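Local coordinates for 6-phosphogluconate dehydrogenase, NAD-binding (Geobacter metallireducens, PDB 3PEF), which reduces succinic semialdehyde, most likely to gamma-hydroxybutyrate with NADPH as hydride donor, as a member of the beta-hydroxyacid dehydrogenase family, at residues P233-Q238 with F273-F278; R226-A231 with A280-Y285. The protein carries 2 engineered substitutions. One frame throughout, in Å; residues are numbered along the deposited sequence.

Contact 1 (P233-Q238 with F273-F278); sequences PLKHMQ and FGDEDF. With NAP (NADP nicotinamide-adenine-dinucleotide phosphate), chain I.
The first turn of helix 234-251 is held to the loop 273-278 by two backbone hydrogen bonds and one salt bridge. Leu234 N gives its hydrogen to Glu276 O at 2.9 Å, nearly along the C=O axis, and Lys235 N reaches Gly274 O at 2.8 Å in the carbonyl plane, on a lone pair. Beyond them the Lys235 chain, extended past CG, carries NZ to the syn lone pair of Asp275 OD1, 2.9 Å away. Its CB and CG pass Gly274 O. To get there CG takes the crowded position between the backbone N and the carbonyl carbon (chi1 61°), and from the same place it lies over one face of the His236 ring, toward the rim.

Pro233 is the N-cap residue, and a helix has no carbonyls of its own for its first amides; here the type I turn Phe273-Glu276 supplies two, those of Gly274 and Glu276. The same helix start faces the cofactor of this two-domain dehydrogenase. His236 NE2 donates to NADP O1A at 2.9 Å, straight (177°) and in the ring plane, while ND1 bonds a glycerol, probably from the crystallisation liquor.

Next to these polar bonds, Leu234 CB sits 3.7 Å from Phe278 CA; with CG anti to the backbone N, CD1 reaches the carbonyl oxygens of Asp277 and Phe278. Met237 CB packs on Phe278 CB, also at 3.7 Å; the chain then bends at chi2 and chi3 and lays SD obliquely near the ring, a Met-aromatic contact 4.7 Å from SD to the Phe278 centroid. Phe232, and Met182 of helix 166-194, pack on that ring too.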
ATOM      1  N   PRO A 233     -23.701   2.217   3.756  1.00 17.54           N
ATOM      2  CA  PRO A 233     -23.098   1.319   4.746  1.00 23.33           C
ATOM      3  C   PRO A 233     -21.645   0.982   4.415  1.00 26.66           C
ATOM      4  O   PRO A 233     -21.300   0.655   3.274  1.00 24.45           O
ATOM      5  CB  PRO A 233     -24.000   0.075   4.693  1.00 21.33           C
ATOM      6  CG  PRO A 233     -25.349   0.624   4.331  1.00 18.57           C
ATOM      7  CD  PRO A 233     -25.014   1.725   3.299  1.00 16.78           C
ATOM      8  N   LEU A 234     -20.793   1.093   5.429  1.00 24.38           N
ATOM      9  CA  LEU A 234     -19.369   0.861   5.265  1.00 18.35           C
ATOM     10  C   LEU A 234     -19.065  -0.523   4.677  1.00 23.77           C
ATOM     11  O   LEU A 234     -18.180  -0.658   3.835  1.00 22.48           O
ATOM     12  CB  LEU A 234     -18.615   1.116   6.576  1.00 21.30           C
ATOM     13  CG  LEU A 234     -17.083   1.153   6.494  1.00 23.35           C
ATOM     14  CD1 LEU A 234     -16.448   2.043   7.569  1.00 17.64           C
ATOM     15  CD2 LEU A 234     -16.511  -0.263   6.552  1.00 24.27           C
ATOM     16  N   LYS A 235     -19.811  -1.544   5.085  1.00 19.35           N
ATOM     17  CA  LYS A 235     -19.589  -2.875   4.519  1.00 20.64           C
ATOM     18  C   LYS A 235     -19.787  -2.872   3.000  1.00 16.71           C
ATOM     19  O   LYS A 235     -19.096  -3.600   2.280  1.00 24.40           O
ATOM     20  CB  LYS A 235     -20.495  -3.921   5.177  1.00 19.96           C
ATOM     21  CG  LYS A 235     -21.998  -3.661   4.994  1.00 23.41           C
ATOM     22  CD  LYS A 235     -22.839  -4.610   5.888  1.00 28.88           C
ATOM     23  CE  LYS A 235     -24.352  -4.372   5.653  1.00 31.28           C
ATOM     24  NZ  LYS A 235     -25.222  -5.164   6.569  1.00 39.61           N
ATOM     25  N   HIS A 236     -20.723  -2.053   2.508  1.00 15.26           N
ATOM     26  CA  HIS A 236     -20.978  -1.978   1.066  1.00 19.69           C
ATOM     27  C   HIS A 236     -19.880  -1.228   0.320  1.00 15.09           C
ATOM     28  O   HIS A 236     -19.545  -1.589  -0.821  1.00 22.78           O
ATOM     29  CB  HIS A 236     -22.360  -1.388   0.743  1.00 19.69           C
ATOM     30  CG  HIS A 236     -23.496  -2.180   1.318  1.00 28.26           C
ATOM     31  ND1 HIS A 236     -23.454  -3.554   1.446  1.00 25.59           N
ATOM     32  CD2 HIS A 236     -24.697  -1.795   1.804  1.00 19.93           C
ATOM     33  CE1 HIS A 236     -24.577  -3.980   1.993  1.00 26.81           C
ATOM     34  NE2 HIS A 236     -25.356  -2.934   2.210  1.00 25.86           N
ATOM     35  N   MET A 237     -19.346  -0.173   0.930  1.00 19.97           N
ATOM     36  CA  MET A 237     -18.186   0.532   0.342  1.00 16.25           C
ATOM     37  C   MET A 237     -17.057  -0.474   0.159  1.00 20.98           C
ATOM     38  O   MET A 237     -16.410  -0.540  -0.896  1.00 25.19           O
ATOM     39  CB  MET A 237     -17.711   1.677   1.250  1.00 19.28           C
ATOM     40  CG  MET A 237     -16.429   2.376   0.781  1.00 18.64           C
ATOM     41  SD  MET A 237     -16.657   3.418  -0.701  1.00 26.93           S
ATOM     42  CE  MET A 237     -16.312   2.303  -2.020  1.00 14.46           C
ATOM     43  N   GLN A 238     -16.826  -1.275   1.191  1.00 18.49           N
ATOM     44  CA  GLN A 238     -15.714  -2.231   1.146  1.00 20.23           C
ATOM     45  C   GLN A 238     -15.949  -3.294   0.072  1.00 17.19           C
ATOM     46  O   GLN A 238     -15.019  -3.709  -0.604  1.00 18.67           O
ATOM     47  CB  GLN A 238     -15.501  -2.886   2.522  1.00 15.30           C
ATOM     48  CG  GLN A 238     -14.171  -3.643   2.667  1.00 19.20           C
ATOM     49  CD  GLN A 238     -14.287  -5.109   2.286  1.00 23.08           C
ATOM     50  OE1 GLN A 238     -15.090  -5.842   2.849  1.00 22.20           O
ATOM     51  NE2 GLN A 238     -13.485  -5.539   1.332  1.00 18.76           N
ATOM     52  N   PHE A 273     -17.355  -1.392  12.426  1.00 23.91           N
ATOM     53  CA  PHE A 273     -18.048  -0.232  11.870  1.00 23.20           C
ATOM     54  C   PHE A 273     -18.813  -0.537  10.571  1.00 27.14           C
ATOM     55  O   PHE A 273     -19.314   0.374   9.917  1.00 22.75           O
ATOM     56  CB  PHE A 273     -17.075   0.936  11.672  1.00 29.93           C
ATOM     57  CG  PHE A 273     -16.300   1.302  12.914  1.00 32.12           C
ATOM     58  CD1 PHE A 273     -16.910   1.292  14.158  1.00 30.08           C
ATOM     59  CD2 PHE A 273     -14.968   1.670  12.834  1.00 32.27           C
ATOM     60  CE1 PHE A 273     -16.201   1.630  15.304  1.00 30.89           C
ATOM     61  CE2 PHE A 273     -14.255   2.009  13.977  1.00 34.28           C
ATOM     62  CZ  PHE A 273     -14.875   1.992  15.210  1.00 31.66           C
ATOM     63  N   GLY A 274     -18.917  -1.821  10.229  1.00 28.64           N
ATOM     64  CA  GLY A 274     -19.501  -2.266   8.970  1.00 27.42           C
ATOM     65  C   GLY A 274     -20.889  -1.736   8.647  1.00 30.35           C
ATOM     66  O   GLY A 274     -21.232  -1.542   7.472  1.00 22.68           O
ATOM     67  N   ASP A 275     -21.692  -1.508   9.684  1.00 18.58           N
ATOM     68  CA  ASP A 275     -23.070  -1.056   9.508  1.00 17.38           C
ATOM     69  C   ASP A 275     -23.233   0.455   9.737  1.00 24.30           C
ATOM     70  O   ASP A 275     -24.334   0.984   9.627  1.00 26.96           O
ATOM     71  CB  ASP A 275     -24.028  -1.814  10.452  1.00 29.57           C
ATOM     72  CG  ASP A 275     -24.412  -3.199   9.930  1.00 45.37           C
ATOM     73  OD1 ASP A 275     -24.285  -3.463   8.715  1.00 44.08           O
ATOM     74  OD2 ASP A 275     -24.857  -4.032  10.745  1.00 52.44           O
ATOM     75  N   GLU A 276     -22.151   1.152  10.059  1.00 21.27           N
ATOM     76  CA  GLU A 276     -22.219   2.614  10.129  1.00 24.72           C
ATOM     77  C   GLU A 276     -21.913   3.207   8.746  1.00 29.25           C
ATOM     78  O   GLU A 276     -21.643   2.459   7.793  1.00 19.82           O
ATOM     79  CB  GLU A 276     -21.246   3.138  11.185  1.00 28.95           C
ATOM     80  CG  GLU A 276     -21.581   2.614  12.592  1.00 35.04           C
ATOM     81  CD  GLU A 276     -20.544   3.003  13.625  1.00 41.10           C
ATOM     82  OE1 GLU A 276     -19.528   3.599  13.230  1.00 40.30           O
ATOM     83  OE2 GLU A 276     -20.741   2.709  14.829  1.00 46.20           O
ATOM     84  N   ASP A 277     -21.962   4.533   8.620  1.00 23.75           N
ATOM     85  CA  ASP A 277     -21.620   5.161   7.344  1.00 22.45           C
ATOM     86  C   ASP A 277     -20.187   4.849   6.940  1.00 24.21           C
ATOM     87  O   ASP A 277     -19.324   4.665   7.801  1.00 21.49           O
ATOM     88  CB  ASP A 277     -21.767   6.675   7.419  1.00 21.04           C
ATOM     89  CG  ASP A 277     -21.768   7.310   6.046  1.00 26.97           C
ATOM     90  OD1 ASP A 277     -22.644   6.943   5.231  1.00 23.95           O
ATOM     91  OD2 ASP A 277     -20.883   8.146   5.776  1.00 26.61           O
ATOM     92  N   PHE A 278     -19.913   4.830   5.635  1.00 23.70           N
ATOM     93  CA  PHE A 278     -18.552   4.532   5.205  1.00 24.40           C
ATOM     94  C   PHE A 278     -17.549   5.578   5.702  1.00 23.13           C
ATOM     95  O   PHE A 278     -16.365   5.290   5.823  1.00 22.83           O
ATOM     96  CB  PHE A 278     -18.457   4.286   3.692  1.00 22.70           C
ATOM     97  CG  PHE A 278     -18.530   5.529   2.850  1.00 14.39           C
ATOM     98  CD1 PHE A 278     -19.655   6.326   2.857  1.00 19.97           C
ATOM     99  CD2 PHE A 278     -17.469   5.872   2.012  1.00 20.86           C
ATOM    100  CE1 PHE A 278     -19.721   7.465   2.061  1.00 22.71           C
ATOM    101  CE2 PHE A 278     -17.534   6.998   1.211  1.00 17.66           C
ATOM    102  CZ  PHE A 278     -18.664   7.793   1.234  1.00 21.47           C
TER
HETATM  103  PA  NAP I 301     -28.904  -2.244   2.568  1.00 23.95           P
HETATM  104  O1A NAP I 301     -28.003  -3.025   3.445  1.00 21.04           O
HETATM  105  O2A NAP I 301     -29.743  -1.247   3.257  1.00 25.15           O
HETATM  106  O5B NAP I 301     -29.845  -3.231   1.728  1.00 27.28           O
HETATM  107  C5B NAP I 301     -29.357  -4.457   1.255  1.00 24.43           C
HETATM  108  C4B NAP I 301     -30.541  -5.195   0.656  1.00 24.13           C
HETATM  109  O4B NAP I 301     -30.080  -6.422   0.132  1.00 24.13           O
HETATM  110  C3B NAP I 301     -31.579  -5.537   1.721  1.00 21.32           C
HETATM  111  O3B NAP I 301     -32.830  -5.441   1.081  1.00 22.29           O
HETATM  112  C2B NAP I 301     -31.276  -6.990   2.022  1.00 22.45           C
HETATM  113  O2B NAP I 301     -32.362  -7.738   2.504  1.00 23.98           O
HETATM  114  C1B NAP I 301     -30.887  -7.460   0.633  1.00 22.25           C
HETATM  115  N9A NAP I 301     -30.174  -8.743   0.688  1.00 23.96           N
HETATM  116  C8A NAP I 301     -28.907  -8.954   1.175  1.00 26.45           C
HETATM  117  N7A NAP I 301     -28.624 -10.272   1.060  1.00 23.30           N
HETATM  118  C5A NAP I 301     -29.692 -10.896   0.524  1.00 22.16           C
HETATM  119  C6A NAP I 301     -29.912 -12.221   0.186  1.00 24.96           C
HETATM  120  N6A NAP I 301     -28.969 -13.128   0.406  1.00 25.41           N
HETATM  121  N1A NAP I 301     -31.117 -12.583  -0.356  1.00 22.28           N
HETATM  122  C2A NAP I 301     -32.094 -11.629  -0.578  1.00 25.97           C
HETATM  123  N3A NAP I 301     -31.862 -10.306  -0.249  1.00 24.57           N
HETATM  124  C4A NAP I 301     -30.676  -9.950   0.286  1.00 18.16           C
HETATM  125  O3  NAP I 301     -27.969  -1.516   1.505  1.00 19.69           O
HETATM  126  PN  NAP I 301     -28.321  -0.478   0.361  1.00 22.33           P
HETATM  127  O1N NAP I 301     -27.486   0.723   0.523  1.00 25.70           O
HETATM  128  O2N NAP I 301     -29.782  -0.316   0.215  1.00 18.17           O
HETATM  129  O5D NAP I 301     -27.712  -1.401  -0.811  1.00 30.53           O
HETATM  130  C5D NAP I 301     -28.419  -1.815  -1.950  1.00 27.42           C
HETATM  131  C4D NAP I 301     -27.448  -1.716  -3.125  1.00 21.69           C
HETATM  132  O4D NAP I 301     -27.249  -0.383  -3.531  1.00 24.93           O
HETATM  133  C3D NAP I 301     -26.060  -2.202  -2.759  1.00 26.71           C
HETATM  134  O3D NAP I 301     -25.590  -2.881  -3.903  1.00 20.80           O
HETATM  135  C2D NAP I 301     -25.265  -0.931  -2.500  1.00 20.29           C
HETATM  136  O2D NAP I 301     -23.906  -1.138  -2.764  1.00 26.17           O
HETATM  137  C1D NAP I 301     -25.879  -0.029  -3.542  1.00 26.15           C
HETATM  138  N1N NAP I 301     -25.790   1.434  -3.338  1.00 26.12           N
HETATM  139  C2N NAP I 301     -25.888   1.975  -2.090  1.00 19.93           C
HETATM  140  C3N NAP I 301     -25.857   3.357  -1.919  1.00 23.61           C
HETATM  141  C7N NAP I 301     -26.017   3.949  -0.551  1.00 13.18           C
HETATM  142  O7N NAP I 301     -25.533   5.233  -0.365  1.00 24.16           O
HETATM  143  N7N NAP I 301     -26.579   3.284   0.473  1.00 14.13           N
HETATM  144  C4N NAP I 301     -25.727   4.203  -3.025  1.00 21.05           C
HETATM  145  C5N NAP I 301     -25.658   3.639  -4.297  1.00 21.42           C
HETATM  146  C6N NAP I 301     -25.706   2.253  -4.447  1.00 24.11           C
HETATM  147  P2B NAP I 301     -32.770  -7.719   4.081  1.00 27.15           P
HETATM  148  O1X NAP I 301     -33.582  -8.986   4.305  1.00 28.82           O
HETATM  149  O2X NAP I 301     -31.518  -7.718   4.898  1.00 19.80           O
HETATM  150  O3X NAP I 301     -33.567  -6.481   4.384  1.00 26.87           O

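Contact 2 (R226-A231 with A280-Y285); sequences RNFAPA and AIFKTY. Engineered in segment 280-285: Tyr285 (natural residue Ile). With NAP (NADP nicotinamide-adenine-dinucleotide phosphate), chain I.
Phe228 leaves its backbone with CB pointing at the segment 280-285, and CG lies anti to the carbonyl carbon, beside the backbone N (chi1 -62°). CG comes first to Ala280, 4.1 Å from its CB. The CD1-CE1 branch then comes to the same residue: CD1 is 3.6 Å from Ala280 CA and equally close to its N, with CE1 only slightly farther off. The CD2-CE2 branch meets the Lys283 methylenes, the two side chains reaching toward each other tip to tip, with CE 3.7 Å from Phe228 CD2 and CD 3.7 Å from Phe228 CE2. At the end of the ring, Phe228 CZ meets Lys283 CG and, more loosely, Phe282 CD2 at 4.4 Å. Beyond the methylenes, Lys283 NZ forms a salt bridge with Glu276 and a cation-pi contact with Phe273.

These segments join the linker between helices 214-224 and 234-251 to the C-terminal tail, within the all-helical part of the chain that follows the Rossmann domain. Arg226 opens the linker in a Schellman motif, its positive phi ending helix 214-224. Asn227 OD1 then accepts from Ala229 N at 3.1 Å, closing an Asx turn, and Ala231 O at the far end takes a hydrogen of the carboxamide NADP N7N.

Bends at chi2 and chi3 bring the Arg226 guanidinium to the CE2-CZ part of the Phe282 ring, crossing obliquely, the planes 24° apart and NH2 3.4 Å from Phe282 CE2. Phe282 meets it with CG anti to the backbone N (chi1 175°). Glu193 of helix 166-194 pairs with the same NH2.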
ATOM      1  N   ARG A 226     -18.894  13.573  14.826  1.00 32.22           N
ATOM      2  CA  ARG A 226     -18.853  12.165  15.188  1.00 36.27           C
ATOM      3  C   ARG A 226     -20.228  11.511  14.997  1.00 35.09           C
ATOM      4  O   ARG A 226     -20.626  10.632  15.759  1.00 35.33           O
ATOM      5  CB  ARG A 226     -18.377  11.997  16.640  1.00 47.43           C
ATOM      6  CG  ARG A 226     -16.983  12.575  16.931  1.00 53.57           C
ATOM      7  CD  ARG A 226     -15.851  11.647  16.478  1.00 60.93           C
ATOM      8  NE  ARG A 226     -14.812  12.376  15.747  1.00 68.11           N
ATOM      9  CZ  ARG A 226     -13.771  12.990  16.310  1.00 67.95           C
ATOM     10  NH1 ARG A 226     -13.610  12.968  17.623  1.00 75.82           N
ATOM     11  NH2 ARG A 226     -12.892  13.632  15.559  1.00 62.39           N
ATOM     12  N   ASN A 227     -20.952  11.947  13.973  1.00 27.88           N
ATOM     13  CA  ASN A 227     -22.216  11.318  13.591  1.00 27.19           C
ATOM     14  C   ASN A 227     -21.971  10.402  12.384  1.00 32.44           C
ATOM     15  O   ASN A 227     -21.638  10.868  11.291  1.00 26.04           O
ATOM     16  CB  ASN A 227     -23.258  12.399  13.266  1.00 27.32           C
ATOM     17  CG  ASN A 227     -24.551  11.827  12.705  1.00 34.25           C
ATOM     18  OD1 ASN A 227     -24.731  10.611  12.616  1.00 34.48           O
ATOM     19  ND2 ASN A 227     -25.461  12.709  12.327  1.00 34.30           N
ATOM     20  N   PHE A 228     -22.120   9.098  12.586  1.00 25.77           N
ATOM     21  CA  PHE A 228     -21.821   8.136  11.530  1.00 29.79           C
ATOM     22  C   PHE A 228     -23.040   7.285  11.197  1.00 31.80           C
ATOM     23  O   PHE A 228     -22.911   6.121  10.803  1.00 28.84           O
ATOM     24  CB  PHE A 228     -20.639   7.254  11.940  1.00 29.55           C
ATOM     25  CG  PHE A 228     -19.367   8.024  12.152  1.00 31.27           C
ATOM     26  CD1 PHE A 228     -18.651   8.511  11.066  1.00 31.73           C
ATOM     27  CD2 PHE A 228     -18.897   8.274  13.432  1.00 28.08           C
ATOM     28  CE1 PHE A 228     -17.490   9.225  11.250  1.00 32.57           C
ATOM     29  CE2 PHE A 228     -17.739   8.993  13.627  1.00 32.38           C
ATOM     30  CZ  PHE A 228     -17.027   9.465  12.532  1.00 27.67           C
ATOM     31  N   ALA A 229     -24.228   7.858  11.381  1.00 29.35           N
ATOM     32  CA  ALA A 229     -25.454   7.157  10.998  1.00 30.37           C
ATOM     33  C   ALA A 229     -25.332   6.783   9.522  1.00 26.30           C
ATOM     34  O   ALA A 229     -24.892   7.602   8.706  1.00 23.07           O
ATOM     35  CB  ALA A 229     -26.685   8.032  11.238  1.00 28.99           C
ATOM     36  N   PRO A 230     -25.706   5.542   9.175  1.00 26.01           N
ATOM     37  CA  PRO A 230     -25.429   5.001   7.838  1.00 19.29           C
ATOM     38  C   PRO A 230     -26.233   5.654   6.714  1.00 21.82           C
ATOM     39  O   PRO A 230     -27.449   5.655   6.740  1.00 24.86           O
ATOM     40  CB  PRO A 230     -25.815   3.525   7.968  1.00 25.74           C
ATOM     41  CG  PRO A 230     -26.820   3.504   9.110  1.00 32.98           C
ATOM     42  CD  PRO A 230     -26.338   4.546  10.061  1.00 30.62           C
ATOM     43  N   ALA A 231     -25.543   6.212   5.729  1.00 21.26           N
ATOM     44  CA  ALA A 231     -26.189   6.589   4.470  1.00 26.11           C
ATOM     45  C   ALA A 231     -25.721   5.593   3.413  1.00 19.24           C
ATOM     46  O   ALA A 231     -26.523   4.982   2.712  1.00 26.57           O
ATOM     47  CB  ALA A 231     -25.829   8.021   4.070  1.00 23.23           C
ATOM     48  N   ALA A 280     -17.214   6.290   8.570  1.00 20.55           N
ATOM     49  CA  ALA A 280     -16.721   5.754   9.841  1.00 22.96           C
ATOM     50  C   ALA A 280     -15.285   5.227   9.762  1.00 24.67           C
ATOM     51  O   ALA A 280     -14.645   4.986  10.789  1.00 28.53           O
ATOM     52  CB  ALA A 280     -17.685   4.673  10.407  1.00 23.26           C
ATOM     53  N   ILE A 281     -14.769   5.043   8.546  1.00 20.98           N
ATOM     54  CA  ILE A 281     -13.369   4.655   8.404  1.00 22.16           C
ATOM     55  C   ILE A 281     -12.477   5.643   9.169  1.00 27.49           C
ATOM     56  O   ILE A 281     -11.391   5.286   9.637  1.00 22.62           O
ATOM     57  CB  ILE A 281     -12.932   4.532   6.909  1.00 20.18           C
ATOM     58  CG1 ILE A 281     -11.553   3.882   6.810  1.00 23.46           C
ATOM     59  CG2 ILE A 281     -13.005   5.877   6.208  1.00 18.49           C
ATOM     60  CD1 ILE A 281     -10.959   3.805   5.397  1.00 17.23           C
ATOM     61  N   PHE A 282     -12.937   6.882   9.319  1.00 25.66           N
ATOM     62  CA  PHE A 282     -12.190   7.870  10.102  1.00 25.21           C
ATOM     63  C   PHE A 282     -11.812   7.383  11.502  1.00 29.97           C
ATOM     64  O   PHE A 282     -10.766   7.762  12.039  1.00 26.44           O
ATOM     65  CB  PHE A 282     -12.986   9.168  10.248  1.00 24.16           C
ATOM     66  CG  PHE A 282     -12.327  10.182  11.148  1.00 28.17           C
ATOM     67  CD1 PHE A 282     -11.314  11.012  10.664  1.00 29.68           C
ATOM     68  CD2 PHE A 282     -12.718  10.317  12.473  1.00 33.51           C
ATOM     69  CE1 PHE A 282     -10.702  11.961  11.489  1.00 28.29           C
ATOM     70  CE2 PHE A 282     -12.113  11.265  13.306  1.00 29.80           C
ATOM     71  CZ  PHE A 282     -11.104  12.087  12.813  1.00 28.10           C
ATOM     72  N   LYS A 283     -12.673   6.568  12.101  1.00 28.23           N
ATOM     73  CA  LYS A 283     -12.474   6.136  13.487  1.00 29.28           C
ATOM     74  C   LYS A 283     -11.333   5.140  13.657  1.00 31.66           C
ATOM     75  O   LYS A 283     -10.815   4.969  14.757  1.00 34.03           O
ATOM     76  CB  LYS A 283     -13.781   5.589  14.090  1.00 23.34           C
ATOM     77  CG  LYS A 283     -14.785   6.682  14.399  1.00 22.02           C
ATOM     78  CD  LYS A 283     -15.958   6.161  15.230  1.00 30.70           C
ATOM     79  CE  LYS A 283     -16.917   5.313  14.404  1.00 27.50           C
ATOM     80  NZ  LYS A 283     -17.899   4.611  15.283  1.00 29.42           N
ATOM     81  N   THR A 284     -10.935   4.490  12.566  1.00 25.70           N
ATOM     82  CA  THR A 284      -9.771   3.618  12.603  1.00 31.82           C
ATOM     83  C   THR A 284      -8.479   4.440  12.584  1.00 40.06           C
ATOM     84  O   THR A 284      -7.406   3.914  12.875  1.00 42.10           O
ATOM     85  CB  THR A 284      -9.750   2.667  11.393  1.00 33.62           C
ATOM     86  OG1 THR A 284      -9.523   3.424  10.196  1.00 36.84           O
ATOM     87  CG2 THR A 284     -11.066   1.925  11.269  1.00 32.32           C
ATOM     88  N   TYR A 285      -8.574   5.720  12.227  1.00 40.58           N
ATOM     89  CA  TYR A 285      -7.376   6.561  12.100  1.00 42.69           C
ATOM     90  C   TYR A 285      -7.019   7.284  13.394  1.00 53.86           C
ATOM     91  O   TYR A 285      -5.981   7.945  13.479  1.00 49.13           O
ATOM     92  CB  TYR A 285      -7.528   7.590  10.978  1.00 38.89           C
ATOM     93  CG  TYR A 285      -7.391   7.029   9.581  1.00 40.71           C
ATOM     94  CD1 TYR A 285      -6.296   6.248   9.226  1.00 49.56           C
ATOM     95  CD2 TYR A 285      -8.348   7.294   8.611  1.00 38.85           C
ATOM     96  CE1 TYR A 285      -6.167   5.736   7.942  1.00 50.58           C
ATOM     97  CE2 TYR A 285      -8.231   6.794   7.330  1.00 42.10           C
ATOM     98  CZ  TYR A 285      -7.140   6.013   6.997  1.00 55.75           C
ATOM     99  OH  TYR A 285      -7.025   5.517   5.709  1.00 59.32           O
TER
HETATM  100  PA  NAP I 301     -28.904  -2.244   2.568  1.00 23.95           P
HETATM  101  O1A NAP I 301     -28.003  -3.025   3.445  1.00 21.04           O
HETATM  102  O2A NAP I 301     -29.743  -1.247   3.257  1.00 25.15           O
HETATM  103  O5B NAP I 301     -29.845  -3.231   1.728  1.00 27.28           O
HETATM  104  C5B NAP I 301     -29.357  -4.457   1.255  1.00 24.43           C
HETATM  105  C4B NAP I 301     -30.541  -5.195   0.656  1.00 24.13           C
HETATM  106  O4B NAP I 301     -30.080  -6.422   0.132  1.00 24.13           O
HETATM  107  C3B NAP I 301     -31.579  -5.537   1.721  1.00 21.32           C
HETATM  108  O3B NAP I 301     -32.830  -5.441   1.081  1.00 22.29           O
HETATM  109  C2B NAP I 301     -31.276  -6.990   2.022  1.00 22.45           C
HETATM  110  O2B NAP I 301     -32.362  -7.738   2.504  1.00 23.98           O
HETATM  111  C1B NAP I 301     -30.887  -7.460   0.633  1.00 22.25           C
HETATM  112  N9A NAP I 301     -30.174  -8.743   0.688  1.00 23.96           N
HETATM  113  C8A NAP I 301     -28.907  -8.954   1.175  1.00 26.45           C
HETATM  114  N7A NAP I 301     -28.624 -10.272   1.060  1.00 23.30           N
HETATM  115  C5A NAP I 301     -29.692 -10.896   0.524  1.00 22.16           C
HETATM  116  C6A NAP I 301     -29.912 -12.221   0.186  1.00 24.96           C
HETATM  117  N6A NAP I 301     -28.969 -13.128   0.406  1.00 25.41           N
HETATM  118  N1A NAP I 301     -31.117 -12.583  -0.356  1.00 22.28           N
HETATM  119  C2A NAP I 301     -32.094 -11.629  -0.578  1.00 25.97           C
HETATM  120  N3A NAP I 301     -31.862 -10.306  -0.249  1.00 24.57           N
HETATM  121  C4A NAP I 301     -30.676  -9.950   0.286  1.00 18.16           C
HETATM  122  O3  NAP I 301     -27.969  -1.516   1.505  1.00 19.69           O
HETATM  123  PN  NAP I 301     -28.321  -0.478   0.361  1.00 22.33           P
HETATM  124  O1N NAP I 301     -27.486   0.723   0.523  1.00 25.70           O
HETATM  125  O2N NAP I 301     -29.782  -0.316   0.215  1.00 18.17           O
HETATM  126  O5D NAP I 301     -27.712  -1.401  -0.811  1.00 30.53           O
HETATM  127  C5D NAP I 301     -28.419  -1.815  -1.950  1.00 27.42           C
HETATM  128  C4D NAP I 301     -27.448  -1.716  -3.125  1.00 21.69           C
HETATM  129  O4D NAP I 301     -27.249  -0.383  -3.531  1.00 24.93           O
HETATM  130  C3D NAP I 301     -26.060  -2.202  -2.759  1.00 26.71           C
HETATM  131  O3D NAP I 301     -25.590  -2.881  -3.903  1.00 20.80           O
HETATM  132  C2D NAP I 301     -25.265  -0.931  -2.500  1.00 20.29           C
HETATM  133  O2D NAP I 301     -23.906  -1.138  -2.764  1.00 26.17           O
HETATM  134  C1D NAP I 301     -25.879  -0.029  -3.542  1.00 26.15           C
HETATM  135  N1N NAP I 301     -25.790   1.434  -3.338  1.00 26.12           N
HETATM  136  C2N NAP I 301     -25.888   1.975  -2.090  1.00 19.93           C
HETATM  137  C3N NAP I 301     -25.857   3.357  -1.919  1.00 23.61           C
HETATM  138  C7N NAP I 301     -26.017   3.949  -0.551  1.00 13.18           C
HETATM  139  O7N NAP I 301     -25.533   5.233  -0.365  1.00 24.16           O
HETATM  140  N7N NAP I 301     -26.579   3.284   0.473  1.00 14.13           N
HETATM  141  C4N NAP I 301     -25.727   4.203  -3.025  1.00 21.05           C
HETATM  142  C5N NAP I 301     -25.658   3.639  -4.297  1.00 21.42           C
HETATM  143  C6N NAP I 301     -25.706   2.253  -4.447  1.00 24.11           C
HETATM  144  P2B NAP I 301     -32.770  -7.719   4.081  1.00 27.15           P
HETATM  145  O1X NAP I 301     -33.582  -8.986   4.305  1.00 28.82           O
HETATM  146  O2X NAP I 301     -31.518  -7.718   4.898  1.00 19.80           O
HETATM  147  O3X NAP I 301     -33.567  -6.481   4.384  1.00 26.87           O

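Overall arrangement
Both contacts pin the loop that follows helix 256-270, contact 1 against the start of helix 234-251 and contact 2 against the linker before it, and their centres lie about 9 Å apart. Contact 1, nearer the centre of the chain and partly buried, combines backbone hydrogen bonds, an outer salt bridge and apolar packing; contact 2, farther out, though largely buried, is built from aromatic and methylene packing, with an exposed arginine at its margin. They join through the salt bridge of Glu276 with Lys283 and a probable hydrogen bond from Asp277 N to Phe228 O. Both also touch NADP, contact 1 at the diphosphate and contact 2 at the nicotinamide end.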